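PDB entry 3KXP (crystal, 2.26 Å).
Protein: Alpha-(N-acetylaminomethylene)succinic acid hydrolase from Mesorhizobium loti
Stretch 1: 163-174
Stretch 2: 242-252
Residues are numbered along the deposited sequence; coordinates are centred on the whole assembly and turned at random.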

# COMPACT_ATOMS: atom_id res chain seq x y z
N VAL A 163 -8.93 4.60 2.47
CA VAL A 163 -8.67 3.24 2.90
C VAL A 163 -10.02 2.57 2.66
O VAL A 163 -10.94 2.70 3.48
N ALA A 164 -10.15 1.90 1.52
CA ALA A 164 -11.38 1.22 1.13
C ALA A 164 -11.45 -0.22 1.67
O ALA A 164 -10.93 -1.15 1.05
N ILE A 165 -12.11 -0.39 2.81
CA ILE A 165 -12.23 -1.70 3.43
C ILE A 165 -13.40 -2.56 2.95
O ILE A 165 -14.55 -2.31 3.29
N ASP A 166 -13.07 -3.57 2.15
CA ASP A 166 -14.02 -4.55 1.62
C ASP A 166 -15.17 -4.14 0.70
O ASP A 166 -16.33 -4.46 0.97
N PHE A 167 -14.84 -3.43 -0.38
CA PHE A 167 -15.83 -3.05 -1.37
C PHE A 167 -15.14 -2.53 -2.61
O PHE A 167 -14.66 -1.39 -2.65
N THR A 168 -15.13 -3.36 -3.63
CA THR A 168 -14.47 -3.05 -4.89
C THR A 168 -15.48 -3.21 -6.02
O THR A 168 -16.63 -3.57 -5.80
N PRO A 169 -15.05 -2.93 -7.26
CA PRO A 169 -15.99 -3.10 -8.36
C PRO A 169 -16.02 -4.60 -8.63
O PRO A 169 -15.32 -5.36 -7.95
N TYR A 170 -16.81 -5.03 -9.60
CA TYR A 170 -16.89 -6.44 -9.99
C TYR A 170 -17.51 -7.43 -9.00
O TYR A 170 -17.41 -8.63 -9.19
N ILE A 171 -18.14 -6.94 -7.93
CA ILE A 171 -18.77 -7.84 -6.97
C ILE A 171 -19.85 -8.63 -7.72
O ILE A 171 -20.63 -8.05 -8.46
N GLU A 172 -19.89 -9.94 -7.53
CA GLU A 172 -20.88 -10.76 -8.24
C GLU A 172 -22.31 -10.59 -7.74
O GLU A 172 -22.55 -10.34 -6.55
N THR A 173 -23.25 -10.72 -8.66
CA THR A 173 -24.67 -10.58 -8.38
C THR A 173 -25.15 -11.37 -7.15
O THR A 173 -25.89 -10.85 -6.32
N GLU A 174 -24.71 -12.62 -7.05
CA GLU A 174 -25.10 -13.48 -5.94
C GLU A 174 -24.74 -12.89 -4.58
O GLU A 174 -25.53 -12.99 -3.63
N GLY A 242 -28.82 0.32 -4.35
CA GLY A 242 -27.93 1.32 -4.91
C GLY A 242 -26.52 0.77 -4.96
O GLY A 242 -25.69 1.23 -5.74
N LEU A 243 -26.24 -0.23 -4.12
CA LEU A 243 -24.92 -0.85 -4.05
C LEU A 243 -24.60 -1.69 -5.27
O LEU A 243 -23.45 -2.09 -5.46
N ARG A 244 -25.60 -1.96 -6.10
CA ARG A 244 -25.42 -2.75 -7.31
C ARG A 244 -24.85 -1.96 -8.48
O ARG A 244 -24.44 -2.54 -9.49
N SER A 245 -24.81 -0.64 -8.36
CA SER A 245 -24.32 0.19 -9.46
C SER A 245 -22.84 -0.04 -9.80
O SER A 245 -22.05 -0.44 -8.95
N ASP A 246 -22.51 0.22 -11.05
CA ASP A 246 -21.17 0.05 -11.57
C ASP A 246 -20.19 0.95 -10.84
O ASP A 246 -20.31 2.18 -10.86
N LEU A 247 -19.20 0.34 -10.19
CA LEU A 247 -18.20 1.06 -9.42
C LEU A 247 -16.87 1.21 -10.18
O LEU A 247 -15.92 1.81 -9.68
N VAL A 248 -16.82 0.66 -11.40
CA VAL A 248 -15.61 0.71 -12.23
C VAL A 248 -15.11 2.14 -12.50
O VAL A 248 -13.93 2.44 -12.31
N PRO A 249 -16.01 3.04 -12.94
CA PRO A 249 -15.59 4.43 -13.22
C PRO A 249 -14.90 5.08 -12.02
O PRO A 249 -13.88 5.76 -12.17
N ALA A 250 -15.45 4.86 -10.83
CA ALA A 250 -14.89 5.43 -9.60
C ALA A 250 -13.47 4.92 -9.31
O ALA A 250 -12.59 5.69 -8.93
N TYR A 251 -13.23 3.62 -9.46
CA TYR A 251 -11.88 3.12 -9.20
C TYR A 251 -10.96 3.47 -10.36
O TYR A 251 -9.78 3.74 -10.16
N ARG A 252 -11.49 3.47 -11.57
CA ARG A 252 -10.70 3.81 -12.74
C ARG A 252 -10.25 5.27 -12.75
O ARG A 252 -9.12 5.58 -13.15

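Side-chain packing between 163-174, a strand that runs out into a loop, and 242-252, a turn leading into a helix. The two backbones come closest at P169 and L247, and the side chains of P169, L247 and Y251 all point toward the opposite stretch. Y251 (chi1 -90°, m) reaches along the loop: its OH donates to F167 O (2.6 Å), satisfying a carbonyl in a buried setting, and its tip also meets A164 CB (3.6 Å from OH). The P169 ring, C-gamma exo, lies over one face of Y251, with CD 3.8 Å from the ring centroid in a CH-pi contact; its CB meets V248 CG2 at 3.9 Å. F167 leaves its backbone sideways, but chi1 t (-158°) carries the ring to the other stretch, where its edge meets L247 CD2 (3.4 Å from F167 CD1) and L243 O (3.8 Å from F167 CZ), while F167 CE2 also packs 4.0 Å from L243 CD2. L247, as t,p, sets CD2 against that edge; L243 leaves sideways, and its m,t rotamer ends with CD2 near the same ring. T168 points away; with chi1 p, its OG1 donates to P169 O (3.0 Å) within its own loop. Y170 (m) brings CZ to 3.9 Å from V248 CG2 (V248 chi1 t). D246 points away from the other stretch; with chi1 t its OD1 accepts from V248 N (3.1 Å), capping the helix start. Water 1 accepts from Y170 N (3.2 Å) and L247 N (3.0 Å), bridging the two backbones.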

# COMPACT_ATOMS: atom_id res chain seq x y z
CB VAL A 163 -8.32 3.16 4.39
CG1 VAL A 163 -8.25 1.71 4.82
CG2 VAL A 163 -6.98 3.85 4.67
CB ALA A 164 -11.50 1.21 -0.39
CB ILE A 165 -12.35 -1.58 4.97
CG1 ILE A 165 -11.15 -0.80 5.53
CG2 ILE A 165 -12.44 -2.97 5.60
CD1 ILE A 165 -11.17 -0.64 7.06
CB ASP A 166 -14.59 -5.38 2.78
CG ASP A 166 -14.57 -6.87 2.48
OD1 ASP A 166 -13.46 -7.42 2.32
OD2 ASP A 166 -15.65 -7.49 2.39
CB PHE A 167 -16.82 -2.01 -0.85
CG PHE A 167 -18.12 -2.00 -1.62
CD1 PHE A 167 -18.16 -1.54 -2.93
CD2 PHE A 167 -19.28 -2.52 -1.06
CE1 PHE A 167 -19.34 -1.63 -3.69
CE2 PHE A 167 -20.46 -2.61 -1.80
CZ PHE A 167 -20.49 -2.16 -3.12
CB THR A 168 -13.34 -4.06 -5.14
OG1 THR A 168 -13.92 -5.37 -5.26
CG2 THR A 168 -12.33 -4.05 -3.99
CB PRO A 169 -15.32 -2.34 -9.52
CG PRO A 169 -14.29 -1.45 -8.85
CD PRO A 169 -13.80 -2.31 -7.72
CB TYR A 170 -15.49 -6.95 -10.36
CG TYR A 170 -14.76 -6.08 -11.36
CD1 TYR A 170 -13.63 -5.36 -10.98
CD2 TYR A 170 -15.21 -5.97 -12.68
CE1 TYR A 170 -12.95 -4.55 -11.89
CE2 TYR A 170 -14.54 -5.16 -13.60
CZ TYR A 170 -13.41 -4.45 -13.21
OH TYR A 170 -12.77 -3.64 -14.12
CB ILE A 171 -19.40 -7.05 -5.82
CG1 ILE A 171 -18.30 -6.29 -5.06
CG2 ILE A 171 -20.17 -7.98 -4.90
CD1 ILE A 171 -18.81 -5.42 -3.94
CB GLU A 172 -20.49 -12.24 -8.21
CG GLU A 172 -20.01 -12.74 -6.88
CD GLU A 172 -18.50 -12.64 -6.70
OE1 GLU A 172 -18.07 -12.58 -5.54
OE2 GLU A 172 -17.76 -12.64 -7.71
CB THR A 173 -25.50 -11.01 -9.60
OG1 THR A 173 -25.15 -10.20 -10.72
CG2 THR A 173 -26.99 -10.86 -9.32
CB GLU A 174 -24.44 -14.86 -6.08
CG GLU A 174 -24.79 -15.61 -7.37
CD GLU A 174 -24.33 -14.88 -8.63
OE1 GLU A 174 -23.24 -14.26 -8.61
OE2 GLU A 174 -25.05 -14.94 -9.65
CB LEU A 243 -24.80 -1.71 -2.78
CG LEU A 243 -24.76 -0.94 -1.46
CD1 LEU A 243 -24.69 -1.91 -0.30
CD2 LEU A 243 -23.55 -0.03 -1.45
CB ARG A 244 -26.75 -3.35 -7.76
CG ARG A 244 -27.30 -4.46 -6.88
CD ARG A 244 -28.65 -4.92 -7.41
NE ARG A 244 -28.81 -6.36 -7.30
CZ ARG A 244 -29.05 -7.01 -6.16
NH1 ARG A 244 -29.16 -6.34 -5.02
NH2 ARG A 244 -29.17 -8.33 -6.17
CB SER A 245 -24.58 1.67 -9.17
OG SER A 245 -23.95 2.08 -7.97
CB ASP A 246 -21.16 0.34 -13.08
CG ASP A 246 -19.84 0.00 -13.75
OD1 ASP A 246 -19.02 -0.72 -13.14
OD2 ASP A 246 -19.63 0.45 -14.89
CB LEU A 247 -17.96 0.33 -8.09
CG LEU A 247 -17.27 1.11 -6.98
CD1 LEU A 247 -18.01 2.42 -6.72
CD2 LEU A 247 -17.23 0.26 -5.71
CB VAL A 248 -15.83 -0.03 -13.58
CG1 VAL A 248 -14.66 0.19 -14.52
CG2 VAL A 248 -16.00 -1.51 -13.32
CB PRO A 249 -16.90 5.12 -13.57
CG PRO A 249 -17.68 4.02 -14.24
CD PRO A 249 -17.42 2.84 -13.32
CB ALA A 250 -15.80 5.14 -8.43
CB TYR A 251 -11.88 1.60 -8.99
CG TYR A 251 -12.06 1.18 -7.54
CD1 TYR A 251 -13.31 1.22 -6.93
CD2 TYR A 251 -10.98 0.72 -6.80
CE1 TYR A 251 -13.49 0.80 -5.61
CE2 TYR A 251 -11.14 0.29 -5.48
CZ TYR A 251 -12.40 0.33 -4.90
OH TYR A 251 -12.56 -0.14 -3.61
CB ARG A 252 -11.51 3.54 -14.01
CG ARG A 252 -10.79 3.91 -15.31
CD ARG A 252 -11.80 4.01 -16.44
NE ARG A 252 -12.76 5.07 -16.15
CZ ARG A 252 -14.02 5.10 -16.59
NH1 ARG A 252 -14.47 4.11 -17.36
NH2 ARG A 252 -14.82 6.10 -16.26
O HOH W 1 -18.99 -2.66 -10.03